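Local coordinates for hypothetical protein SO2946 (Shewanella oneidensis, PDB 2A5Z) that is of unknown function but binds magnesium and has a jelly-roll fold with a carbohydrate-binding module, so it probably recognises a carbohydrate, at residues 189-194 with 226-231; 110-115 with 249-254; 175-180 with 199-204; 151-154 with 159-162. All coordinates share one frame; numbering follows the deposited sequence.

Overall arrangement
The four contacts sit in a jelly-roll whose two main sheets are antiparallel. Contacts 1 and 3 bridge the sheets: both draw on the six-stranded one, through neighbouring strands 184-191 and 197-203, and meet the larger sheet opposite. Contact 4 is a hairpin of that larger sheet, about 9 Å from contact 3, centre to centre, and strand 159-166 pairs with strand 169-178 of contact 3. Contact 2, about 8 Å from the centre of contact 1, lays the loop 110-115 against strand 245-254. Along the chain contact 2 encloses the other three; contact 4 closes first, then contacts 3 and 1 interleave. Apolar side chains thus run through the core from one contact to the next.

Contact 1 (189-194 with 226-231); sequences FKMLTD and AHIGFK
F189 and M191, two residues apart on strand 184-191 and so on one face of it, both send their side chains to I228. The contact is wholly apolar: no hydrogen bond joins the two segments, and the backbones stay well apart, with the CA atoms of F189 and G229 8.6 Å from each other.

Among the hydrophobic touches, the closest is between CE2 of F189 and CD1 of I228, at 3.7 Å. CZ of the same ring follows, 4.1 Å from that methyl. The aliphatic chain of I228 reaches the F189 ring with the two side chains crossing at about a right angle. It gets there because CG1 is anti to the backbone N (chi1 -175°) and CD1 carries on in an extended line. M191, a selenomethionine, adds its methyl, with CE 4.2 Å from CD1 of I228; the chain is straight as far as SE and then bends at chi3 (-66°). One methyl of I228 therefore serves both partners.

As for the backbone, the chain turns a corner at G229, just after I228, leaving strand 226-228 and setting off as strand 230-234. Beyond the two segments, the F189 ring also meets F197, and M191 rests on R220.

With three buried, uncharged side chains and no directional bond, this small contact probably rests on dispersion and the exclusion of water.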
# COMPACT_ATOMS: atom_id res chain seq x y z
N PHE C 189 -24.09 1.63 -3.95
CA PHE C 189 -24.32 2.87 -4.67
C PHE C 189 -23.96 2.59 -6.14
O PHE C 189 -22.90 2.03 -6.42
CB PHE C 189 -23.48 4.00 -4.05
CG PHE C 189 -23.50 5.30 -4.82
CD1 PHE C 189 -24.23 6.38 -4.37
CD2 PHE C 189 -22.76 5.43 -6.01
CE1 PHE C 189 -24.24 7.59 -5.08
CE2 PHE C 189 -22.77 6.62 -6.73
CZ PHE C 189 -23.51 7.70 -6.27
N LYS C 190 -24.85 2.94 -7.06
CA LYS C 190 -24.62 2.65 -8.48
C LYS C 190 -24.72 3.92 -9.33
O LYS C 190 -25.76 4.57 -9.37
CB LYS C 190 -25.60 1.57 -8.98
CG LYS C 190 -25.46 1.15 -10.45
CD LYS C 190 -24.05 0.65 -10.79
CE LYS C 190 -24.06 -0.19 -12.05
NZ LYS C 190 -22.66 -0.29 -12.55
N MSE C 191 -23.61 4.27 -9.98
CA MSE C 191 -23.53 5.41 -10.89
C MSE C 191 -24.20 5.03 -12.20
O MSE C 191 -23.87 4.01 -12.80
CB MSE C 191 -22.06 5.78 -11.11
CG MSE C 191 -21.76 6.96 -12.04
SE MSE C 191 -19.98 7.38 -12.14
CE MSE C 191 -19.64 7.94 -10.47
N LEU C 192 -25.14 5.86 -12.64
CA LEU C 192 -25.86 5.60 -13.88
C LEU C 192 -25.21 6.41 -15.00
O LEU C 192 -24.48 7.37 -14.74
CB LEU C 192 -27.36 5.92 -13.72
CG LEU C 192 -28.08 5.25 -12.54
CD1 LEU C 192 -29.54 5.71 -12.44
CD2 LEU C 192 -28.04 3.73 -12.59
N THR C 193 -25.44 6.00 -16.25
CA THR C 193 -24.76 6.58 -17.42
C THR C 193 -25.08 8.06 -17.68
O THR C 193 -24.36 8.72 -18.44
CB THR C 193 -25.02 5.77 -18.73
OG1 THR C 193 -26.43 5.56 -18.90
CG2 THR C 193 -24.32 4.42 -18.68
N ASP C 194 -26.15 8.57 -17.06
CA ASP C 194 -26.50 9.99 -17.12
C ASP C 194 -26.11 10.77 -15.85
O ASP C 194 -26.50 11.92 -15.66
CB ASP C 194 -28.00 10.16 -17.42
CG ASP C 194 -28.89 9.46 -16.39
OD1 ASP C 194 -28.37 8.82 -15.45
OD2 ASP C 194 -30.13 9.53 -16.54
N ALA C 226 -13.92 17.05 -3.23
CA ALA C 226 -14.91 15.99 -3.04
C ALA C 226 -14.27 14.60 -3.10
O ALA C 226 -13.13 14.46 -3.54
CB ALA C 226 -16.02 16.12 -4.07
N HIS C 227 -15.00 13.60 -2.62
CA HIS C 227 -14.63 12.19 -2.77
C HIS C 227 -15.92 11.39 -2.92
O HIS C 227 -17.00 11.90 -2.61
CB HIS C 227 -13.87 11.69 -1.54
CG HIS C 227 -12.39 11.56 -1.73
ND1 HIS C 227 -11.62 12.55 -2.31
CD2 HIS C 227 -11.53 10.57 -1.40
CE1 HIS C 227 -10.35 12.17 -2.33
NE2 HIS C 227 -10.28 10.97 -1.79
N ILE C 228 -15.81 10.16 -3.40
CA ILE C 228 -16.95 9.24 -3.46
C ILE C 228 -16.64 7.96 -2.67
O ILE C 228 -15.57 7.38 -2.80
CB ILE C 228 -17.42 8.97 -4.95
CG1 ILE C 228 -18.69 8.10 -4.99
CG2 ILE C 228 -16.27 8.42 -5.85
CD1 ILE C 228 -19.48 8.23 -6.29
N GLY C 229 -17.58 7.55 -1.81
CA GLY C 229 -17.38 6.38 -0.97
C GLY C 229 -18.21 6.39 0.30
O GLY C 229 -19.43 6.53 0.25
N PHE C 230 -17.54 6.26 1.44
CA PHE C 230 -18.18 6.25 2.76
C PHE C 230 -17.64 7.40 3.60
O PHE C 230 -16.43 7.59 3.69
CB PHE C 230 -17.90 4.90 3.46
CG PHE C 230 -18.21 4.89 4.94
CD1 PHE C 230 -19.48 4.60 5.41
CD2 PHE C 230 -17.20 5.14 5.88
CE1 PHE C 230 -19.76 4.58 6.78
CE2 PHE C 230 -17.47 5.12 7.27
CZ PHE C 230 -18.76 4.83 7.71
N LYS C 231 -18.55 8.16 4.20
CA LYS C 231 -18.15 9.21 5.13
C LYS C 231 -19.09 9.23 6.32
O LYS C 231 -20.31 9.27 6.15
CB LYS C 231 -18.14 10.58 4.43
CG LYS C 231 -17.55 11.70 5.29
CD LYS C 231 -17.66 13.05 4.58
CE LYS C 231 -17.10 14.14 5.46
NZ LYS C 231 -17.48 15.50 5.00

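Contact 2 (110-115 with 249-254); sequences AIFPKE and IEFKAK
F112 has CG beside its backbone N and anti to the carbonyl carbon (chi1 -60°), which swings the ring from the loop toward strand 245-254; F251 on that strand takes a similar torsion (chi1 -71°) and sends its own ring to meet it. The site belongs to a jelly-roll, where the loop between strands 102-107 and 119-125 puts F112 against the core-facing side of the last residues of strand 245-254.

A253 makes the tighter touch. Its CB lies 3.6 Å from CD1 of F112 and equally near CE1, so the methyl straddles one bond of the ring. Two residues earlier on the strand, on the same face of the sheet, CD1 of F251 is 4.3 Å from CE2 of F112, a looser approach. The two rings and the methyl are all buried, and no hydrogen bond crosses between the segments.

Neighbours from its own loop and from several strands surround the F112 ring. CG1 of I111, the preceding residue, sits 3.7 Å above one face, offset toward the rim. F49 meets the ring edge-to-face, while M107 and L118 touch both F112 and F251. A bound magnesium ion is about 12 Å from the F112 side chain, too far for the ring to take part in that site.

The loop backbone is fixed as well: the O atom of F112 accepts a hydrogen bond from NH2 of R220, and SE of M191 packs against that same O.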
# COMPACT_ATOMS: atom_id res chain seq x y z
N ALA C 110 -12.99 12.32 -10.42
CA ALA C 110 -12.44 12.59 -11.76
C ALA C 110 -12.14 11.34 -12.56
O ALA C 110 -12.26 11.33 -13.79
CB ALA C 110 -11.19 13.47 -11.65
N ILE C 111 -11.75 10.28 -11.86
CA ILE C 111 -11.38 9.02 -12.50
C ILE C 111 -12.59 8.10 -12.75
O ILE C 111 -12.46 7.06 -13.38
CB ILE C 111 -10.27 8.28 -11.70
CG1 ILE C 111 -10.77 7.90 -10.30
CG2 ILE C 111 -8.99 9.13 -11.64
CD1 ILE C 111 -9.89 6.87 -9.59
N PHE C 112 -13.75 8.49 -12.22
CA PHE C 112 -14.98 7.73 -12.42
C PHE C 112 -16.03 8.63 -13.08
O PHE C 112 -16.98 9.07 -12.42
CB PHE C 112 -15.50 7.14 -11.10
CG PHE C 112 -14.54 6.20 -10.41
CD1 PHE C 112 -14.10 5.03 -11.05
CD2 PHE C 112 -14.08 6.47 -9.13
CE1 PHE C 112 -13.20 4.16 -10.42
CE2 PHE C 112 -13.20 5.60 -8.48
CZ PHE C 112 -12.75 4.45 -9.13
N PRO C 113 -15.86 8.94 -14.38
CA PRO C 113 -16.89 9.73 -15.04
C PRO C 113 -18.16 8.88 -15.18
O PRO C 113 -18.11 7.66 -14.99
CB PRO C 113 -16.26 10.05 -16.40
CG PRO C 113 -15.30 8.95 -16.64
CD PRO C 113 -14.77 8.56 -15.29
N LYS C 114 -19.29 9.52 -15.51
CA LYS C 114 -20.59 8.82 -15.57
C LYS C 114 -20.59 7.52 -16.38
O LYS C 114 -21.25 6.54 -16.00
CB LYS C 114 -21.72 9.76 -16.02
CG LYS C 114 -21.59 10.36 -17.41
CD LYS C 114 -22.74 11.33 -17.66
CE LYS C 114 -22.74 11.86 -19.08
NZ LYS C 114 -21.78 12.99 -19.23
N GLU C 115 -19.84 7.50 -17.47
CA GLU C 115 -19.78 6.32 -18.33
C GLU C 115 -19.02 5.13 -17.70
O GLU C 115 -19.09 4.01 -18.21
CB GLU C 115 -19.21 6.67 -19.71
CG GLU C 115 -17.75 7.07 -19.70
CD GLU C 115 -17.50 8.58 -19.54
OE1 GLU C 115 -16.32 8.98 -19.68
OE2 GLU C 115 -18.46 9.36 -19.30
N ILE C 249 -15.21 -1.87 2.23
CA ILE C 249 -15.65 -1.05 1.11
C ILE C 249 -15.08 -1.65 -0.18
O ILE C 249 -13.98 -2.18 -0.17
CB ILE C 249 -15.27 0.46 1.30
CG1 ILE C 249 -15.97 1.34 0.25
CG2 ILE C 249 -13.74 0.66 1.35
CD1 ILE C 249 -15.94 2.84 0.58
N GLU C 250 -15.85 -1.57 -1.26
CA GLU C 250 -15.42 -2.08 -2.57
C GLU C 250 -15.77 -1.06 -3.66
O GLU C 250 -16.87 -0.51 -3.66
CB GLU C 250 -16.09 -3.43 -2.85
CG GLU C 250 -15.88 -3.96 -4.26
CD GLU C 250 -16.82 -5.12 -4.60
OE1 GLU C 250 -16.38 -6.29 -4.53
OE2 GLU C 250 -18.00 -4.86 -4.93
N PHE C 251 -14.82 -0.82 -4.57
CA PHE C 251 -15.02 0.03 -5.75
C PHE C 251 -14.86 -0.80 -7.02
O PHE C 251 -13.85 -1.50 -7.18
CB PHE C 251 -13.98 1.16 -5.79
CG PHE C 251 -14.18 2.23 -4.75
CD1 PHE C 251 -14.79 3.43 -5.09
CD2 PHE C 251 -13.76 2.04 -3.44
CE1 PHE C 251 -14.98 4.43 -4.12
CE2 PHE C 251 -13.94 3.02 -2.47
CZ PHE C 251 -14.56 4.22 -2.81
N LYS C 252 -15.83 -0.72 -7.93
CA LYS C 252 -15.66 -1.29 -9.28
C LYS C 252 -16.27 -0.44 -10.40
O LYS C 252 -17.39 0.05 -10.27
CB LYS C 252 -16.14 -2.74 -9.38
CG LYS C 252 -17.43 -3.06 -8.69
CD LYS C 252 -17.70 -4.58 -8.76
CE LYS C 252 -19.03 -4.91 -8.12
NZ LYS C 252 -19.44 -6.35 -8.28
N ALA C 253 -15.52 -0.30 -11.48
CA ALA C 253 -15.90 0.58 -12.59
C ALA C 253 -15.34 0.08 -13.91
O ALA C 253 -14.41 -0.73 -13.94
CB ALA C 253 -15.41 1.98 -12.32
N LYS C 254 -15.92 0.57 -15.01
CA LYS C 254 -15.37 0.34 -16.34
C LYS C 254 -14.54 1.56 -16.73
O LYS C 254 -15.01 2.69 -16.57
CB LYS C 254 -16.49 0.12 -17.36
CG LYS C 254 -17.31 -1.14 -17.10
CD LYS C 254 -18.23 -1.48 -18.28
CE LYS C 254 -19.71 -1.22 -17.97
NZ LYS C 254 -20.56 -1.84 -19.04

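Contact 3 (175-180 with 199-204); sequences STYALS and VTLYSD
L201 points from strand 197-203 at Y177 and L179, and all the contact between the two segments is made by its branch CD2. The backbones themselves are far apart, 9.2 Å between the CA atoms of Y177 and L201, and no hydrogen bond crosses.

The apolar touches come in two. CD2 of L201 is 3.7 Å from CD2 of L179, methyl to methyl, with the two side chains set obliquely. The same L201 methyl lies 3.8 Å from CD2 of Y177, whose side chain runs at about a right angle to that of the leucine. With CG of L201 anti to the backbone N (chi1 179°), the isobutyl group reaches straight out from its strand. L179 has turned the other way, CG lying beside its N, and this brings its CD2 to the edge of the Y177 ring, in the ring plane. Y177 and L179 thus offer L201 a joint apolar surface.

Polar bonds belong to the surroundings. The N of Y177 probably hydrogen-bonds to the O of A160 on the next strand, and L201 pairs through its backbone with L209. L153 extends the cluster along the core, while L209 of the outermost strand 208-213 flanks Y177.

Strand 169-178 belongs to the larger sheet and strand 197-203 to the six-stranded one; this is the inter-sheet core packing of a beta sandwich, here in a protein with a jelly-roll fold.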
# COMPACT_ATOMS: atom_id res chain seq x y z
N SER C 175 -38.07 8.60 0.49
CA SER C 175 -38.71 8.18 1.74
C SER C 175 -37.65 7.61 2.67
O SER C 175 -36.58 7.19 2.23
CB SER C 175 -39.81 7.14 1.46
OG SER C 175 -39.25 5.95 0.94
N THR C 176 -37.93 7.61 3.97
CA THR C 176 -36.93 7.15 4.91
C THR C 176 -37.15 5.70 5.32
O THR C 176 -38.28 5.23 5.37
CB THR C 176 -36.83 8.05 6.17
OG1 THR C 176 -37.97 7.83 7.00
CG2 THR C 176 -36.74 9.53 5.78
N TYR C 177 -36.05 5.01 5.58
CA TYR C 177 -36.09 3.69 6.18
C TYR C 177 -35.48 3.83 7.57
O TYR C 177 -34.34 4.28 7.71
CB TYR C 177 -35.32 2.68 5.31
CG TYR C 177 -35.32 1.29 5.89
CD1 TYR C 177 -36.33 0.37 5.57
CD2 TYR C 177 -34.33 0.89 6.79
CE1 TYR C 177 -36.33 -0.90 6.12
CE2 TYR C 177 -34.33 -0.38 7.35
CZ TYR C 177 -35.33 -1.27 7.01
OH TYR C 177 -35.32 -2.52 7.58
N ALA C 178 -36.23 3.47 8.62
CA ALA C 178 -35.72 3.56 9.99
C ALA C 178 -34.85 2.35 10.36
O ALA C 178 -35.27 1.20 10.25
CB ALA C 178 -36.86 3.77 10.99
N LEU C 179 -33.62 2.64 10.79
CA LEU C 179 -32.63 1.61 11.08
C LEU C 179 -32.67 1.18 12.54
O LEU C 179 -33.31 1.83 13.37
CB LEU C 179 -31.23 2.11 10.74
CG LEU C 179 -30.97 2.68 9.34
CD1 LEU C 179 -29.66 3.44 9.36
CD2 LEU C 179 -30.97 1.58 8.26
N SER C 180 -31.99 0.08 12.85
CA SER C 180 -31.83 -0.37 14.22
C SER C 180 -30.39 -0.14 14.67
O SER C 180 -29.47 -0.19 13.85
CB SER C 180 -32.19 -1.86 14.34
OG SER C 180 -33.58 -2.07 14.16
N VAL C 199 -29.23 3.92 -5.06
CA VAL C 199 -28.71 3.32 -3.82
C VAL C 199 -29.64 2.23 -3.33
O VAL C 199 -30.87 2.35 -3.41
CB VAL C 199 -28.47 4.34 -2.66
CG1 VAL C 199 -27.21 5.16 -2.92
CG2 VAL C 199 -29.68 5.24 -2.44
N THR C 200 -29.04 1.15 -2.84
CA THR C 200 -29.81 0.04 -2.28
C THR C 200 -29.23 -0.35 -0.94
O THR C 200 -28.02 -0.57 -0.83
CB THR C 200 -29.83 -1.17 -3.23
OG1 THR C 200 -30.30 -0.75 -4.51
CG2 THR C 200 -30.74 -2.27 -2.70
N LEU C 201 -30.09 -0.41 0.06
CA LEU C 201 -29.73 -0.89 1.39
C LEU C 201 -30.22 -2.33 1.58
O LEU C 201 -31.35 -2.67 1.24
CB LEU C 201 -30.33 0.03 2.46
CG LEU C 201 -30.11 -0.28 3.93
CD1 LEU C 201 -28.70 0.12 4.40
CD2 LEU C 201 -31.19 0.43 4.75
N TYR C 202 -29.34 -3.17 2.11
CA TYR C 202 -29.63 -4.58 2.36
C TYR C 202 -29.40 -4.92 3.82
O TYR C 202 -28.67 -4.21 4.54
CB TYR C 202 -28.72 -5.49 1.52
CG TYR C 202 -28.61 -5.17 0.04
CD1 TYR C 202 -29.35 -5.89 -0.90
CD2 TYR C 202 -27.73 -4.18 -0.41
CE1 TYR C 202 -29.24 -5.62 -2.27
CE2 TYR C 202 -27.62 -3.89 -1.78
CZ TYR C 202 -28.37 -4.62 -2.70
OH TYR C 202 -28.27 -4.34 -4.04
N SER C 203 -30.00 -6.02 4.26
CA SER C 203 -29.67 -6.61 5.55
C SER C 203 -28.30 -7.29 5.43
O SER C 203 -27.75 -7.41 4.33
CB SER C 203 -30.73 -7.64 5.93
OG SER C 203 -30.58 -8.80 5.14
N ASP C 204 -27.77 -7.77 6.56
CA ASP C 204 -26.47 -8.45 6.57
C ASP C 204 -26.47 -9.78 5.80
O ASP C 204 -25.40 -10.32 5.51
CB ASP C 204 -25.98 -8.65 8.01
CG ASP C 204 -24.47 -8.77 8.10
OD1 ASP C 204 -23.77 -8.29 7.18
OD2 ASP C 204 -23.97 -9.32 9.11

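Contact 4 (151-154 with 159-162); sequences SGLI and NAFG
The F161 ring carries I154 on one of its faces. CB of I154 lies 4.2 Å from the ring centroid and 24° off the normal, a CH-pi contact, and the carbonyl O of I154 stands over the same face, 3.7 Å above the plane and shifted toward the rim. CG2 of I154 approaches CZ of the ring at 3.7 Å. F161 reaches this position because its CG sits between the backbone N and the carbonyl carbon (chi1 54°), which folds the ring over the neighbouring strand. T173 and T176 of strand 169-178 also touch this ring.

Beneath the side chains runs an antiparallel beta hairpin, strands 153-156 and 159-166. I154 and F161 form a hydrogen-bonded pair. The N of I154 gives a bond of 2.8 Å to the O of F161, and the N of F161 answers with 2.9 Å to the O of I154. L153 and G162 are the adjoining non-hydrogen-bonded pair, where CA of G162 makes a 3.3 Å CA-H...O contact to the O of G152. A similar one runs from CA of A160 to the O of I154.

On the opposite face of the sheet L153 points into the core, touching V199 and L201, and its CD2 only loosely meets CB of A160 at 4.4 Å. G152 marks the corner where the chain changes sheet face.

The carbonyl O of I154 thus takes one N-H and one weak CA-H, while the F161 ring merely covers it. What links the side chains is the packing of CB and CG2 of I154 on that ring, which adds an apolar hold to the hairpin's backbone bonds.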
# COMPACT_ATOMS: atom_id res chain seq x y z
N SER C 151 -24.59 13.18 -1.98
CA SER C 151 -25.55 12.50 -2.83
C SER C 151 -25.36 10.98 -2.70
O SER C 151 -24.25 10.47 -2.88
CB SER C 151 -25.37 13.00 -4.28
OG SER C 151 -25.67 11.98 -5.20
N GLY C 152 -26.43 10.28 -2.36
CA GLY C 152 -26.37 8.82 -2.20
C GLY C 152 -27.32 8.36 -1.11
O GLY C 152 -28.39 8.94 -0.94
N LEU C 153 -26.94 7.32 -0.38
CA LEU C 153 -27.70 6.94 0.81
C LEU C 153 -27.20 7.76 2.00
O LEU C 153 -26.04 7.65 2.40
CB LEU C 153 -27.60 5.45 1.12
CG LEU C 153 -28.60 4.97 2.19
CD1 LEU C 153 -29.98 4.68 1.57
CD2 LEU C 153 -28.08 3.75 2.94
N ILE C 154 -28.08 8.59 2.53
CA ILE C 154 -27.75 9.46 3.64
C ILE C 154 -28.38 8.89 4.91
O ILE C 154 -29.51 8.42 4.90
CB ILE C 154 -28.23 10.91 3.39
CG1 ILE C 154 -27.55 11.50 2.14
CG2 ILE C 154 -27.99 11.81 4.62
CD1 ILE C 154 -28.37 12.59 1.45
N ASN C 159 -32.30 7.35 10.76
CA ASN C 159 -33.05 7.33 9.50
C ASN C 159 -32.16 7.31 8.27
O ASN C 159 -31.30 8.16 8.12
CB ASN C 159 -33.98 8.55 9.43
CG ASN C 159 -35.07 8.52 10.48
OD1 ASN C 159 -35.70 7.49 10.70
ND2 ASN C 159 -35.30 9.66 11.14
N ALA C 160 -32.39 6.32 7.40
CA ALA C 160 -31.70 6.24 6.11
C ALA C 160 -32.64 6.68 4.99
O ALA C 160 -33.84 6.40 5.03
CB ALA C 160 -31.21 4.82 5.85
N PHE C 161 -32.08 7.36 3.99
CA PHE C 161 -32.85 7.81 2.85
C PHE C 161 -31.91 8.17 1.72
O PHE C 161 -30.78 8.61 1.96
CB PHE C 161 -33.73 9.02 3.19
CG PHE C 161 -32.99 10.18 3.82
CD1 PHE C 161 -32.55 11.24 3.04
CD2 PHE C 161 -32.75 10.22 5.18
CE1 PHE C 161 -31.86 12.32 3.61
CE2 PHE C 161 -32.07 11.30 5.77
CZ PHE C 161 -31.63 12.35 4.98
N GLY C 162 -32.38 7.97 0.50
CA GLY C 162 -31.68 8.46 -0.68
C GLY C 162 -31.95 9.95 -0.78
O GLY C 162 -33.03 10.42 -0.42